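Local coordinates for protein rRNA adenine N-6-methyltransferase (Saccharopolyspora erythraea, PDB 6NVM) that transfers two methyl groups from S-adenosyl-L-methionine to N6 of a specific adenine of 23S rRNA, lowering ribosomal affinity for macrolide, lincosamide and streptogramin B antibiotics, at residues 180-192 and 231-243. Sequence-based numbering, arbitrary orientation. Where two conformers were deposited one is given.
Sequences RWSRLTVMTWPLF and LERYESMVELCFT. With SO4 (sulfate ion), chain B.
Helix 183-188 packs against helix 231-243 nearly antiparallel (158°), the axes 9.7 Å apart at closest approach, with Met-187 facing Glu-235 and, in the turn beyond the helix, Pro-190 facing Leu-231. At one end Arg-183 grips Glu-239 side-on in a salt bridge: NE to OE1 is 3.2 Å and NH2 to OE2 2.6 Å. The fit is not coplanar, since guanidinium and carboxylate planes stand 56° apart; OE1 is met from above the carboxylate plane, OE2 from its own syn side but also tilted out of that plane. The same arginine sets CB over one face of the Phe-242 ring, 3.9 Å from the centroid, a CH-pi contact, and its chain, extended from CG to NE, carries the guanidinium on to Glu-239. In the conformer described, Met-187 bends at chi2 and chi3, bringing SD to 3.6 Å from Val-238 CG1 and CE against Glu-239 CG and OE2, the two side chains crossing at about a right angle. Deeper in, Val-186 CG1 meets Val-238 CG1, while the Tyr-234 hydroxyl donates to Val-186 O (OH to O 2.7 Å) from above the carbonyl plane. Pro-190 CG lies 3.4 Å from Tyr-234 CE2, and its CB touches Leu-231 CD1. Trp-285 of helix 282-292 adjoins Val-186, adding a third helix.

A sulfate, probably from the crystallisation liquor, accepts bonds from N-cap Ser-182 OG and Leu-184 N. Segment 180-192 runs into edge strand 192-200 of the seven-stranded class I methyltransferase sheet; helix 228-243 belongs to the C-terminal helices. The chemistry implies an apolar seam with its tyrosine hydroxyl satisfied by a main-chain carbonyl, bordered by an arginine whose charge partner within the fold is Glu-239.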
loop_
_atom_site.group_PDB
_atom_site.type_symbol
_atom_site.label_atom_id
_atom_site.label_comp_id
_atom_site.label_asym_id
_atom_site.label_seq_id
_atom_site.Cartn_x
_atom_site.Cartn_y
_atom_site.Cartn_z
ATOM N N ARG A 180 14.005 5.721 4.861
ATOM C CA ARG A 180 14.380 4.458 4.241
ATOM C C ARG A 180 13.219 3.939 3.399
ATOM O O ARG A 180 12.062 3.981 3.829
ATOM C CB ARG A 180 14.770 3.429 5.305
ATOM C CG ARG A 180 15.583 2.263 4.783
ATOM C CD ARG A 180 16.044 1.347 5.911
ATOM N NE ARG A 180 16.516 0.059 5.400
ATOM C CZ ARG A 180 17.769 -0.204 5.036
ATOM N NH1 ARG A 180 18.712 0.727 5.121
ATOM N NH2 ARG A 180 18.081 -1.411 4.582
ATOM N N TRP A 181 13.533 3.444 2.201
ATOM C CA TRP A 181 12.526 3.149 1.188
ATOM C C TRP A 181 12.541 1.676 0.812
ATOM O O TRP A 181 13.602 1.106 0.531
ATOM C CB TRP A 181 12.749 4.001 -0.062
ATOM C CG TRP A 181 12.498 5.439 0.195
ATOM C CD1 TRP A 181 13.414 6.380 0.563
ATOM C CD2 TRP A 181 11.238 6.105 0.128
ATOM N NE1 TRP A 181 12.800 7.597 0.724
ATOM C CE2 TRP A 181 11.462 7.455 0.464
ATOM C CE3 TRP A 181 9.941 5.692 -0.184
ATOM C CZ2 TRP A 181 10.441 8.396 0.489
ATOM C CZ3 TRP A 181 8.924 6.631 -0.155
ATOM C CH2 TRP A 181 9.182 7.967 0.181
ATOM N N SER A 182 11.358 1.075 0.801
ATOM C CA SER A 182 11.189 -0.285 0.318
ATOM C C SER A 182 11.421 -0.349 -1.187
ATOM O O SER A 182 11.026 0.550 -1.933
ATOM C CB SER A 182 9.780 -0.775 0.650
ATOM O OG SER A 182 9.451 -1.949 -0.071
ATOM N N ARG A 183 12.066 -1.428 -1.628
ATOM C CA ARG A 183 12.257 -1.656 -3.054
ATOM C C ARG A 183 10.924 -1.713 -3.793
ATOM O O ARG A 183 10.789 -1.167 -4.894
ATOM C CB ARG A 183 13.037 -2.955 -3.256
ATOM C CG ARG A 183 13.163 -3.440 -4.703
ATOM C CD ARG A 183 13.760 -4.845 -4.735
ATOM N NE ARG A 183 13.360 -5.618 -5.911
ATOM C CZ ARG A 183 12.185 -6.231 -6.045
ATOM N NH1 ARG A 183 11.268 -6.149 -5.089
ATOM N NH2 ARG A 183 11.913 -6.916 -7.151
ATOM N N LEU A 184 9.933 -2.394 -3.217
ATOM C CA LEU A 184 8.635 -2.489 -3.875
ATOM C C LEU A 184 7.991 -1.115 -4.025
ATOM O O LEU A 184 7.350 -0.831 -5.041
ATOM C CB LEU A 184 7.722 -3.433 -3.091
ATOM C CG LEU A 184 6.330 -3.686 -3.680
ATOM C CD1 LEU A 184 6.417 -4.350 -5.048
ATOM C CD2 LEU A 184 5.503 -4.543 -2.733
ATOM N N THR A 185 8.168 -0.242 -3.031
ATOM C CA THR A 185 7.622 1.108 -3.126
ATOM C C THR A 185 8.240 1.866 -4.296
ATOM O O THR A 185 7.531 2.533 -5.059
ATOM C CB THR A 185 7.861 1.866 -1.815
ATOM O OG1 THR A 185 7.243 1.159 -0.733
ATOM C CG2 THR A 185 7.274 3.268 -1.883
ATOM N N VAL A 186 9.561 1.769 -4.454
ATOM C CA VAL A 186 10.235 2.449 -5.560
ATOM C C VAL A 186 9.791 1.864 -6.896
ATOM O O VAL A 186 9.522 2.601 -7.854
ATOM C CB VAL A 186 11.760 2.360 -5.377
ATOM C CG1 VAL A 186 12.495 2.969 -6.574
ATOM C CG2 VAL A 186 12.181 3.038 -4.076
ATOM N N MET A 187 9.705 0.531 -6.978
ATOM C CA MET A 187 9.331 -0.131 -8.224
ATOM C C MET A 187 7.931 0.268 -8.677
ATOM O O MET A 187 7.684 0.430 -9.878
ATOM C CB MET A 187 9.406 -1.649 -8.050
ATOM C CG MET A 187 10.814 -2.193 -7.865
ATOM S SD MET A 187 11.660 -2.494 -9.431
ATOM C CE MET A 187 10.769 -3.918 -10.045
ATOM N N THR A 188 6.994 0.401 -7.739
ATOM C CA THR A 188 5.598 0.671 -8.066
ATOM C C THR A 188 5.242 2.151 -8.020
ATOM O O THR A 188 4.115 2.511 -8.375
ATOM C CB THR A 188 4.667 -0.095 -7.111
ATOM O OG1 THR A 188 4.886 0.341 -5.766
ATOM C CG2 THR A 188 4.909 -1.593 -7.207
ATOM N N TRP A 189 6.171 3.010 -7.608
ATOM C CA TRP A 189 5.895 4.441 -7.515
ATOM C C TRP A 189 5.339 5.041 -8.798
ATOM O O TRP A 189 4.503 5.956 -8.706
ATOM C CB TRP A 189 7.182 5.170 -7.104
ATOM C CG TRP A 189 6.963 6.571 -6.648
ATOM C CD1 TRP A 189 7.160 7.714 -7.369
ATOM C CD2 TRP A 189 6.500 6.985 -5.359
ATOM N NE1 TRP A 189 6.848 8.814 -6.606
ATOM C CE2 TRP A 189 6.441 8.392 -5.368
ATOM C CE3 TRP A 189 6.134 6.301 -4.198
ATOM C CZ2 TRP A 189 6.035 9.128 -4.256
ATOM C CZ3 TRP A 189 5.726 7.034 -3.096
ATOM C CH2 TRP A 189 5.684 8.432 -3.132
ATOM N N PRO A 190 5.754 4.621 -9.996
ATOM C CA PRO A 190 5.131 5.175 -11.207
ATOM C C PRO A 190 3.657 4.840 -11.330
ATOM O O PRO A 190 2.950 5.535 -12.067
ATOM C CB PRO A 190 5.948 4.551 -12.343
ATOM C CG PRO A 190 7.254 4.212 -11.725
ATOM C CD PRO A 190 6.922 3.788 -10.325
ATOM N N LEU A 191 3.168 3.819 -10.623
ATOM C CA LEU A 191 1.764 3.427 -10.680
ATOM C C LEU A 191 0.984 3.768 -9.423
ATOM O O LEU A 191 -0.221 4.005 -9.514
ATOM C CB LEU A 191 1.632 1.919 -10.926
ATOM C CG LEU A 191 2.276 1.332 -12.183
ATOM C CD1 LEU A 191 1.972 -0.165 -12.287
ATOM C CD2 LEU A 191 1.802 2.061 -13.417
ATOM N N PHE A 192 1.643 3.813 -8.261
ATOM C CA PHE A 192 0.980 3.985 -6.975
ATOM C C PHE A 192 1.659 5.049 -6.129
ATOM O O PHE A 192 2.889 5.108 -6.056
ATOM C CB PHE A 192 0.984 2.682 -6.176
ATOM C CG PHE A 192 -0.077 1.719 -6.589
ATOM C CD1 PHE A 192 0.146 0.817 -7.617
ATOM C CD2 PHE A 192 -1.304 1.710 -5.943
ATOM C CE1 PHE A 192 -0.835 -0.064 -7.998
ATOM C CE2 PHE A 192 -2.283 0.820 -6.318
ATOM C CZ PHE A 192 -2.048 -0.062 -7.347
ATOM N N LEU A 231 8.439 2.148 -18.770
ATOM C CA LEU A 231 8.237 1.646 -17.418
ATOM C C LEU A 231 9.092 0.411 -17.160
ATOM O O LEU A 231 9.695 0.279 -16.089
ATOM C CB LEU A 231 6.764 1.327 -17.186
ATOM C CG LEU A 231 6.454 0.683 -15.833
ATOM C CD1 LEU A 231 6.833 1.611 -14.687
ATOM C CD2 LEU A 231 4.984 0.306 -15.748
ATOM N N GLU A 232 9.151 -0.510 -18.127
ATOM C CA GLU A 232 9.977 -1.701 -17.960
ATOM C C GLU A 232 11.449 -1.334 -17.810
ATOM O O GLU A 232 12.169 -1.949 -17.015
ATOM C CB GLU A 232 9.779 -2.654 -19.143
ATOM C CG GLU A 232 8.398 -3.300 -19.191
ATOM C CD GLU A 232 8.254 -4.323 -20.307
ATOM O OE1 GLU A 232 9.286 -4.811 -20.811
ATOM O OE2 GLU A 232 7.104 -4.637 -20.681
ATOM N N ARG A 233 11.918 -0.336 -18.567
ATOM C CA ARG A 233 13.303 0.097 -18.427
ATOM C C ARG A 233 13.544 0.711 -17.051
ATOM O O ARG A 233 14.608 0.509 -16.452
ATOM C CB ARG A 233 13.664 1.076 -19.545
ATOM C CG ARG A 233 13.729 0.414 -20.928
ATOM C CD ARG A 233 14.432 1.286 -21.963
ATOM N NE ARG A 233 13.789 2.589 -22.118
ATOM C CZ ARG A 233 12.731 2.828 -22.888
ATOM N NH1 ARG A 233 12.172 1.852 -23.595
ATOM N NH2 ARG A 233 12.225 4.052 -22.950
ATOM N N TYR A 234 12.560 1.446 -16.525
ATOM C CA TYR A 234 12.659 1.965 -15.163
ATOM C C TYR A 234 12.765 0.829 -14.155
ATOM O O TYR A 234 13.619 0.853 -13.260
ATOM C CB TYR A 234 11.447 2.843 -14.854
ATOM C CG TYR A 234 11.311 3.245 -13.400
ATOM C CD1 TYR A 234 11.966 4.363 -12.903
ATOM C CD2 TYR A 234 10.518 2.509 -12.527
ATOM C CE1 TYR A 234 11.836 4.740 -11.573
ATOM C CE2 TYR A 234 10.383 2.876 -11.199
ATOM C CZ TYR A 234 11.041 3.993 -10.728
ATOM O OH TYR A 234 10.904 4.360 -9.410
ATOM N N GLU A 235 11.880 -0.164 -14.269
ATOM C CA GLU A 235 11.901 -1.291 -13.342
ATOM C C GLU A 235 13.235 -2.024 -13.399
ATOM O O GLU A 235 13.762 -2.452 -12.364
ATOM C CB GLU A 235 10.740 -2.237 -13.657
ATOM C CG GLU A 235 9.370 -1.618 -13.369
ATOM C CD GLU A 235 8.218 -2.333 -14.065
ATOM O OE1 GLU A 235 8.467 -3.113 -15.014
ATOM O OE2 GLU A 235 7.054 -2.104 -13.667
ATOM N N SER A 236 13.806 -2.164 -14.595
ATOM C CA SER A 236 15.103 -2.817 -14.724
ATOM C C SER A 236 16.199 -2.012 -14.032
ATOM O O SER A 236 17.104 -2.587 -13.417
ATOM C CB SER A 236 15.436 -3.023 -16.201
ATOM O OG SER A 236 16.707 -3.621 -16.356
ATOM N N MET A 237 16.137 -0.682 -14.124
ATOM C CA MET A 237 17.129 0.157 -13.458
ATOM C C MET A 237 17.037 0.023 -11.942
ATOM O O MET A 237 18.063 -0.073 -11.258
ATOM C CB MET A 237 16.943 1.619 -13.871
ATOM C CG MET A 237 17.853 2.616 -13.138
ATOM S SD MET A 237 17.206 4.296 -13.130
ATOM C CE MET A 237 15.786 4.118 -12.040
ATOM N N VAL A 238 15.819 0.041 -11.398
ATOM C CA VAL A 238 15.645 -0.073 -9.953
ATOM C C VAL A 238 16.138 -1.430 -9.471
ATOM O O VAL A 238 16.876 -1.524 -8.483
ATOM C CB VAL A 238 14.174 0.169 -9.572
ATOM C CG1 VAL A 238 13.954 -0.086 -8.089
ATOM C CG2 VAL A 238 13.773 1.599 -9.926
ATOM N N GLU A 239 15.739 -2.498 -10.166
ATOM C CA GLU A 239 16.234 -3.833 -9.839
ATOM C C GLU A 239 17.756 -3.856 -9.811
ATOM O O GLU A 239 18.366 -4.333 -8.849
ATOM C CB GLU A 239 15.712 -4.850 -10.856
ATOM C CG GLU A 239 14.223 -5.131 -10.765
ATOM C CD GLU A 239 13.863 -6.041 -9.602
ATOM O OE1 GLU A 239 14.723 -6.270 -8.724
ATOM O OE2 GLU A 239 12.715 -6.533 -9.573
ATOM N N LEU A 240 18.381 -3.333 -10.866
ATOM C CA LEU A 240 19.835 -3.358 -10.973
ATOM C C LEU A 240 20.498 -2.704 -9.767
ATOM O O LEU A 240 21.485 -3.222 -9.232
ATOM C CB LEU A 240 20.264 -2.661 -12.264
ATOM C CG LEU A 240 21.757 -2.399 -12.450
ATOM C CD1 LEU A 240 22.540 -3.702 -12.427
ATOM C CD2 LEU A 240 21.984 -1.645 -13.753
ATOM N N CYS A 241 19.975 -1.562 -9.325
ATOM C CA CYS A 241 20.627 -0.811 -8.259
ATOM C C CYS A 241 20.400 -1.432 -6.887
ATOM O O CYS A 241 21.266 -1.315 -6.014
ATOM C CB CYS A 241 20.134 0.636 -8.259
ATOM S SG CYS A 241 20.651 1.587 -9.705
ATOM N N PHE A 242 19.259 -2.088 -6.673
ATOM C CA PHE A 242 18.977 -2.677 -5.372
ATOM C C PHE A 242 19.751 -3.969 -5.123
ATOM O O PHE A 242 19.787 -4.432 -3.978
ATOM C CB PHE A 242 17.471 -2.923 -5.219
ATOM C CG PHE A 242 16.738 -1.772 -4.578
ATOM C CD1 PHE A 242 16.254 -0.721 -5.346
ATOM C CD2 PHE A 242 16.553 -1.732 -3.202
ATOM C CE1 PHE A 242 15.588 0.343 -4.758
ATOM C CE2 PHE A 242 15.884 -0.672 -2.603
ATOM C CZ PHE A 242 15.403 0.368 -3.381
ATOM N N THR A 243 20.376 -4.554 -6.150
ATOM C CA THR A 243 21.243 -5.709 -5.918
ATOM C C THR A 243 22.563 -5.291 -5.284
ATOM O O THR A 243 23.158 -6.067 -4.528
ATOM C CB THR A 243 21.524 -6.461 -7.221
ATOM O OG1 THR A 243 22.322 -5.642 -8.088
ATOM C CG2 THR A 243 20.226 -6.854 -7.919
HETATM S S SO4 B . 10.626 -5.586 -1.261
HETATM O O1 SO4 B . 11.752 -6.243 -0.602
HETATM O O2 SO4 B . 10.713 -5.803 -2.702
HETATM O O3 SO4 B . 10.668 -4.154 -0.975
HETATM O O4 SO4 B . 9.370 -6.146 -0.764
#